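Local coordinates for protein L-ribose isomerase (Geodermatophilus obscurus DSM 43160, PDB 5AVP) that probably interconverts L-ribose and L-ribulose as a manganese-containing aldose-ketose isomerase with a cupin-type beta-barrel, at residues L74-E78 and A214-P219; E106-C111 and S226-H230. All blocks are in the same frame, centred on the assembly; numbering follows the deposited sequence.

Contact 1 (L74-E78 and A214-P219)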
ATOM      1  N   LEU A  74       0.686  -7.704 -23.860  1.00 26.14           N
ATOM      2  CA  LEU A  74       0.139  -8.306 -22.663  1.00 26.78           C
ATOM      3  C   LEU A  74      -1.186  -7.671 -22.308  1.00 25.94           C
ATOM      4  O   LEU A  74      -1.915  -8.174 -21.452  1.00 25.11           O
ATOM      5  CB  LEU A  74       1.122  -8.136 -21.511  1.00 28.61           C
ATOM      6  CG  LEU A  74       2.094  -9.280 -21.244  1.00 29.73           C
ATOM      7  CD1 LEU A  74       2.640  -9.859 -22.528  1.00 30.58           C
ATOM      8  CD2 LEU A  74       3.197  -8.735 -20.371  1.00 30.97           C
ATOM      9  N   TRP A  75      -1.493  -6.552 -22.952  1.00 23.04           N
ATOM     10  CA  TRP A  75      -2.752  -5.887 -22.689  1.00 20.69           C
ATOM     11  C   TRP A  75      -3.729  -6.180 -23.802  1.00 21.23           C
ATOM     12  O   TRP A  75      -4.771  -5.530 -23.914  1.00 22.44           O
ATOM     13  CB  TRP A  75      -2.551  -4.386 -22.529  1.00 18.48           C
ATOM     14  CG  TRP A  75      -2.031  -4.083 -21.177  1.00 17.77           C
ATOM     15  CD1 TRP A  75      -0.724  -3.904 -20.818  1.00 18.53           C
ATOM     16  CD2 TRP A  75      -2.783  -4.086 -19.958  1.00 15.02           C
ATOM     17  NE1 TRP A  75      -0.618  -3.802 -19.448  1.00 16.64           N
ATOM     18  CE2 TRP A  75      -1.871  -3.911 -18.900  1.00 14.39           C
ATOM     19  CE3 TRP A  75      -4.141  -4.220 -19.660  1.00 11.52           C
ATOM     20  CZ2 TRP A  75      -2.273  -3.882 -17.573  1.00 12.92           C
ATOM     21  CZ3 TRP A  75      -4.533  -4.190 -18.349  1.00 11.32           C
ATOM     22  CH2 TRP A  75      -3.606  -4.019 -17.320  1.00 10.45           C
ATOM     23  N   SER A  76      -3.386  -7.178 -24.612  1.00 21.15           N
ATOM     24  CA  SER A  76      -4.209  -7.599 -25.738  1.00 20.82           C
ATOM     25  C   SER A  76      -5.496  -8.251 -25.254  1.00 21.99           C
ATOM     26  O   SER A  76      -6.522  -8.199 -25.932  1.00 23.74           O
ATOM     27  CB  SER A  76      -3.433  -8.582 -26.616  1.00 20.94           C
ATOM     28  OG  SER A  76      -2.810  -9.609 -25.851  1.00 20.77           O
ATOM     29  N   ARG A  77      -5.447  -8.852 -24.069  1.00 22.62           N
ATOM     30  CA  ARG A  77      -6.617  -9.507 -23.494  1.00 22.35           C
ATOM     31  C   ARG A  77      -6.862 -10.841 -24.170  1.00 22.16           C
ATOM     32  O   ARG A  77      -7.937 -11.423 -24.037  1.00 20.34           O
ATOM     33  CB  ARG A  77      -7.873  -8.648 -23.668  1.00 24.28           C
ATOM     34  CG  ARG A  77      -7.766  -7.216 -23.205  1.00 24.60           C
ATOM     35  CD  ARG A  77      -9.103  -6.778 -22.653  1.00 24.38           C
ATOM     36  NE  ARG A  77      -8.920  -6.197 -21.337  1.00 22.04           N
ATOM     37  CZ  ARG A  77      -8.501  -4.962 -21.144  1.00 20.09           C
ATOM     38  NH1 ARG A  77      -8.244  -4.188 -22.187  1.00 21.62           N
ATOM     39  NH2 ARG A  77      -8.308  -4.516 -19.919  1.00 17.52           N
ATOM     40  N   GLU A  78      -5.868 -11.324 -24.901  1.00 23.13           N
ATOM     41  CA  GLU A  78      -6.004 -12.601 -25.585  1.00 24.79           C
ATOM     42  C   GLU A  78      -5.524 -13.778 -24.721  1.00 23.99           C
ATOM     43  O   GLU A  78      -4.640 -13.628 -23.879  1.00 23.00           O
ATOM     44  CB  GLU A  78      -5.263 -12.538 -26.909  1.00 27.37           C
ATOM     45  CG  GLU A  78      -5.781 -11.423 -27.785  1.00 30.78           C
ATOM     46  CD  GLU A  78      -4.837 -11.090 -28.920  1.00 34.63           C
ATOM     47  OE1 GLU A  78      -3.686 -10.692 -28.642  1.00 38.70           O
ATOM     48  OE2 GLU A  78      -5.236 -11.223 -30.093  1.00 36.34           O
ATOM     49  N   ALA A 214     -10.025 -11.904 -18.491  1.00 17.71           N
ATOM     50  CA  ALA A 214      -9.648 -11.162 -19.688  1.00 17.24           C
ATOM     51  C   ALA A 214     -10.063  -9.692 -19.717  1.00 20.26           C
ATOM     52  O   ALA A 214      -9.403  -8.867 -20.352  1.00 18.47           O
ATOM     53  CB  ALA A 214     -10.166 -11.858 -20.908  1.00 17.01           C
ATOM     54  N   ASP A 215     -11.142  -9.355 -19.021  1.00 24.29           N
ATOM     55  CA  ASP A 215     -11.620  -7.981 -19.006  1.00 27.57           C
ATOM     56  C   ASP A 215     -11.159  -7.227 -17.753  1.00 30.29           C
ATOM     57  O   ASP A 215     -11.823  -6.284 -17.300  1.00 29.05           O
ATOM     58  CB  ASP A 215     -13.128  -7.991 -19.046  1.00 29.14           C
ATOM     59  CG  ASP A 215     -13.716  -8.422 -17.728  1.00 31.27           C
ATOM     60  OD1 ASP A 215     -13.309  -9.496 -17.232  1.00 31.72           O
ATOM     61  OD2 ASP A 215     -14.568  -7.683 -17.190  1.00 33.19           O
ATOM     62  N   SER A 216     -10.027  -7.646 -17.194  1.00 30.58           N
ATOM     63  CA  SER A 216      -9.497  -7.016 -15.992  1.00 30.54           C
ATOM     64  C   SER A 216      -8.923  -5.647 -16.333  1.00 31.70           C
ATOM     65  O   SER A 216      -8.551  -5.377 -17.475  1.00 30.76           O
ATOM     66  CB  SER A 216      -8.418  -7.896 -15.367  1.00 30.15           C
ATOM     67  OG  SER A 216      -8.205  -7.544 -14.022  1.00 31.61           O
ATOM     68  N   ASP A 217      -8.854  -4.791 -15.325  1.00 31.51           N
ATOM     69  CA  ASP A 217      -8.338  -3.430 -15.460  1.00 31.13           C
ATOM     70  C   ASP A 217      -6.881  -3.355 -14.968  1.00 30.66           C
ATOM     71  O   ASP A 217      -6.182  -2.360 -15.192  1.00 32.86           O
ATOM     72  CB  ASP A 217      -9.221  -2.463 -14.640  1.00 33.90           C
ATOM     73  CG  ASP A 217      -9.398  -2.914 -13.154  1.00 35.45           C
ATOM     74  OD1 ASP A 217     -10.071  -3.948 -12.902  1.00 34.60           O
ATOM     75  OD2 ASP A 217      -8.866  -2.237 -12.236  1.00 32.43           O
ATOM     76  N   VAL A 218      -6.441  -4.404 -14.277  1.00 28.76           N
ATOM     77  CA  VAL A 218      -5.079  -4.478 -13.764  1.00 22.67           C
ATOM     78  C   VAL A 218      -4.543  -5.890 -13.878  1.00 23.80           C
ATOM     79  O   VAL A 218      -5.278  -6.834 -14.166  1.00 22.47           O
ATOM     80  CB  VAL A 218      -4.991  -4.080 -12.286  1.00 22.83           C
ATOM     81  CG1 VAL A 218      -5.317  -2.595 -12.125  1.00 21.37           C
ATOM     82  CG2 VAL A 218      -5.905  -4.989 -11.449  1.00 16.52           C
ATOM     83  N   PRO A 219      -3.233  -6.046 -13.690  1.00 28.24           N
ATOM     84  CA  PRO A 219      -2.731  -7.412 -13.792  1.00 21.32           C
ATOM     85  C   PRO A 219      -3.095  -8.158 -12.509  1.00 21.62           C
ATOM     86  O   PRO A 219      -3.163  -7.558 -11.446  1.00 21.17           O
ATOM     87  CB  PRO A 219      -1.216  -7.211 -13.927  1.00 23.60           C
ATOM     88  CG  PRO A 219      -1.104  -5.877 -14.596  1.00 24.90           C
ATOM     89  CD  PRO A 219      -2.136  -5.067 -13.854  1.00 25.25           C
TER
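R77 does the polar work between these two loops. Its CA-to-CB bond points toward 214-219, and the guanidinium reaches two backbone carbonyls at its edge: R77 NE donates to A214 O at 2.9 Å, and R77 NH2 donates to S216 O at 2.6 Å. Segment 214-219 is thus held through its main chain, while S216 OG turns back on its own loop and donates to V218 O (3.0 Å). W75 packs beside this. The edge of its six-membered ring meets V218 CA (3.9 Å from W75 CH2), D217 O is 3.7 Å from W75 CH2, and the apolar pair is W75 CZ2 with P219 CG at 3.8 Å. The indole NE1 and the backbone N of W75 bond to E37 and E33 of the second subunit, whose A40 packs on V218 and P219. Here the helix-to-strand connection 74-78 meets the strand-to-strand connection 214-219, beside a subunit interface of the cupin-type fold.

Contact 2 (E106-C111 and S226-H230); sequences EYSGLC and STYSH
Residues 110-111, opening strand 110-117, run antiparallel to the end of strand 220-226 in the larger sheet of a cupin-type barrel; L110 and C111 are extended, whereas E106 (phi/psi -79/-18) and Y107 (-83/1) are helical-like. C111 and S226 form a hydrogen-bonded pair (CA-CA 5.1 Å): C111 N to S226 O is 2.8 Å, and S226 N to C111 O is 3.0 Å. L110 then faces T227 (CA-CA 4.8 Å), and G109 CA is 4.3 Å from Y228 CA; Y228, at -46/137, donates from N to S108 O at 2.9 Å. G109, at 96/166, has to lack a side chain: a CB would sit 2.4 Å from Y228 CB. C111 (chi1 t) and S226 (chi1 p) share a face, C111 CB 3.3 Å from S226 OG; S226 OG bonds E224, and its side chain is about 7 Å from the manganese. L110 packs on S226 of the third subunit. H230 (chi1 m), its CB pointing toward 106-111, presents its ring edge to E106, H230 NE2 donating to E106 O at 3.3 Å.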
ATOM      1  N   GLU A 106      11.971 -33.633   0.508  1.00 27.37           N
ATOM      2  CA  GLU A 106      11.656 -32.852  -0.673  1.00 25.67           C
ATOM      3  C   GLU A 106      10.197 -32.453  -0.732  1.00 25.90           C
ATOM      4  O   GLU A 106       9.840 -31.526  -1.474  1.00 25.70           O
ATOM      5  CB  GLU A 106      12.068 -33.593  -1.944  1.00 28.22           C
ATOM      6  CG  GLU A 106      11.084 -34.639  -2.385  1.00 31.66           C
ATOM      7  CD  GLU A 106      11.677 -36.017  -2.370  1.00 33.20           C
ATOM      8  OE1 GLU A 106      12.246 -36.385  -1.313  1.00 35.62           O
ATOM      9  OE2 GLU A 106      11.569 -36.722  -3.403  1.00 32.57           O
ATOM     10  N   TYR A 107       9.360 -33.139   0.045  1.00 24.52           N
ATOM     11  CA  TYR A 107       7.941 -32.815   0.085  1.00 24.58           C
ATOM     12  C   TYR A 107       7.700 -31.642   1.052  1.00 24.49           C
ATOM     13  O   TYR A 107       6.563 -31.204   1.235  1.00 24.44           O
ATOM     14  CB  TYR A 107       7.118 -34.031   0.519  1.00 26.66           C
ATOM     15  CG  TYR A 107       6.909 -35.102  -0.545  1.00 29.73           C
ATOM     16  CD1 TYR A 107       7.990 -35.764  -1.137  1.00 30.26           C
ATOM     17  CD2 TYR A 107       5.619 -35.507  -0.905  1.00 31.07           C
ATOM     18  CE1 TYR A 107       7.783 -36.802  -2.048  1.00 30.01           C
ATOM     19  CE2 TYR A 107       5.410 -36.542  -1.808  1.00 30.58           C
ATOM     20  CZ  TYR A 107       6.491 -37.189  -2.371  1.00 30.15           C
ATOM     21  OH  TYR A 107       6.274 -38.258  -3.217  1.00 30.00           O
ATOM     22  N   SER A 108       8.787 -31.140   1.649  1.00 24.28           N
ATOM     23  CA  SER A 108       8.770 -30.019   2.599  1.00 23.83           C
ATOM     24  C   SER A 108       9.427 -28.793   1.983  1.00 23.16           C
ATOM     25  O   SER A 108       9.451 -28.649   0.773  1.00 21.78           O
ATOM     26  CB  SER A 108       9.535 -30.399   3.874  1.00 24.18           C
ATOM     27  OG  SER A 108       9.615 -29.296   4.768  1.00 25.29           O
ATOM     28  N   GLY A 109       9.975 -27.914   2.814  1.00 21.42           N
ATOM     29  CA  GLY A 109      10.628 -26.722   2.286  1.00 20.79           C
ATOM     30  C   GLY A 109       9.740 -25.485   2.261  1.00 21.64           C
ATOM     31  O   GLY A 109       8.521 -25.596   2.412  1.00 20.57           O
ATOM     32  N   LEU A 110      10.331 -24.306   2.067  1.00 21.42           N
ATOM     33  CA  LEU A 110       9.547 -23.067   2.053  1.00 21.67           C
ATOM     34  C   LEU A 110       9.814 -22.165   0.849  1.00 20.80           C
ATOM     35  O   LEU A 110      10.901 -21.589   0.710  1.00 22.55           O
ATOM     36  CB  LEU A 110       9.799 -22.248   3.330  1.00 21.78           C
ATOM     37  CG  LEU A 110       9.531 -22.850   4.714  1.00 23.36           C
ATOM     38  CD1 LEU A 110      10.342 -22.063   5.734  1.00 22.35           C
ATOM     39  CD2 LEU A 110       8.022 -22.859   5.056  1.00 21.79           C
ATOM     40  N   CYS A 111       8.804 -22.025  -0.004  1.00 20.79           N
ATOM     41  CA  CYS A 111       8.901 -21.179  -1.182  1.00 19.68           C
ATOM     42  C   CYS A 111       7.961 -20.009  -1.051  1.00 19.43           C
ATOM     43  O   CYS A 111       6.832 -20.169  -0.613  1.00 18.10           O
ATOM     44  CB  CYS A 111       8.537 -21.953  -2.446  1.00 20.86           C
ATOM     45  SG  CYS A 111       8.025 -20.905  -3.853  1.00 21.29           S
ATOM     46  N   SER A 226       4.287 -21.728  -0.770  1.00 20.01           N
ATOM     47  CA  SER A 226       4.215 -23.163  -1.011  1.00 19.61           C
ATOM     48  C   SER A 226       5.406 -23.919  -0.447  1.00 18.51           C
ATOM     49  O   SER A 226       6.298 -23.323   0.154  1.00 20.73           O
ATOM     50  CB  SER A 226       4.210 -23.383  -2.516  1.00 19.70           C
ATOM     51  OG  SER A 226       5.483 -23.036  -3.053  1.00 16.06           O
ATOM     52  N   THR A 227       5.421 -25.237  -0.650  1.00 18.87           N
ATOM     53  CA  THR A 227       6.562 -26.031  -0.208  1.00 21.54           C
ATOM     54  C   THR A 227       7.679 -25.797  -1.230  1.00 19.45           C
ATOM     55  O   THR A 227       7.472 -25.113  -2.232  1.00 21.62           O
ATOM     56  CB  THR A 227       6.266 -27.565  -0.137  1.00 22.04           C
ATOM     57  OG1 THR A 227       5.982 -28.088  -1.444  1.00 21.48           O
ATOM     58  CG2 THR A 227       5.112 -27.850   0.812  1.00 22.21           C
ATOM     59  N   TYR A 228       8.854 -26.364  -0.989  1.00 20.33           N
ATOM     60  CA  TYR A 228       9.989 -26.179  -1.895  1.00 22.16           C
ATOM     61  C   TYR A 228       9.694 -26.336  -3.389  1.00 21.95           C
ATOM     62  O   TYR A 228       8.994 -27.254  -3.819  1.00 22.16           O
ATOM     63  CB  TYR A 228      11.129 -27.130  -1.530  1.00 21.56           C
ATOM     64  CG  TYR A 228      12.419 -26.763  -2.207  1.00 22.09           C
ATOM     65  CD1 TYR A 228      13.299 -25.854  -1.620  1.00 21.73           C
ATOM     66  CD2 TYR A 228      12.770 -27.328  -3.429  1.00 22.12           C
ATOM     67  CE1 TYR A 228      14.500 -25.528  -2.232  1.00 20.74           C
ATOM     68  CE2 TYR A 228      13.970 -27.006  -4.045  1.00 23.01           C
ATOM     69  CZ  TYR A 228      14.827 -26.111  -3.436  1.00 21.43           C
ATOM     70  OH  TYR A 228      16.031 -25.830  -4.004  1.00 22.67           O
ATOM     71  N   SER A 229      10.263 -25.433  -4.175  1.00 23.88           N
ATOM     72  CA  SER A 229      10.102 -25.421  -5.630  1.00 26.75           C
ATOM     73  C   SER A 229      11.301 -26.054  -6.322  1.00 27.80           C
ATOM     74  O   SER A 229      12.362 -25.443  -6.389  1.00 27.63           O
ATOM     75  CB  SER A 229       9.980 -23.980  -6.154  1.00 24.78           C
ATOM     76  OG  SER A 229       8.658 -23.483  -6.081  1.00 24.80           O
ATOM     77  N   HIS A 230      11.129 -27.261  -6.852  1.00 29.82           N
ATOM     78  CA  HIS A 230      12.205 -27.955  -7.555  1.00 32.41           C
ATOM     79  C   HIS A 230      12.297 -27.486  -9.006  1.00 34.43           C
ATOM     80  O   HIS A 230      11.377 -27.702  -9.790  1.00 35.79           O
ATOM     81  CB  HIS A 230      11.944 -29.461  -7.532  1.00 28.19           C
ATOM     82  CG  HIS A 230      11.943 -30.056  -6.157  1.00 25.97           C
ATOM     83  ND1 HIS A 230      13.078 -30.144  -5.381  1.00 24.78           N
ATOM     84  CD2 HIS A 230      10.945 -30.598  -5.422  1.00 25.44           C
ATOM     85  CE1 HIS A 230      12.779 -30.716  -4.229  1.00 24.08           C
ATOM     86  NE2 HIS A 230      11.491 -31.003  -4.228  1.00 23.52           N
TER

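Strand 220-226 is the thread between the two contacts: contact 1 holds the loop leading into it, contact 2 its final residue and the chain beyond. They lie on opposite sides of the chain's centre, with centres about 31 Å apart and nearest atoms about 19 Å apart. Contact 1 is partly buried and joins loop to loop, relying on one exposed arginine and one buried tryptophan. Contact 2 is buried and depends mainly on main-chain hydrogen bonds, two closing the end of the sheet at C111 and S226 and one beyond it, with the manganese site close by. Both also meet other copies of the protein, the second subunit at contact 1 and the third at contact 2.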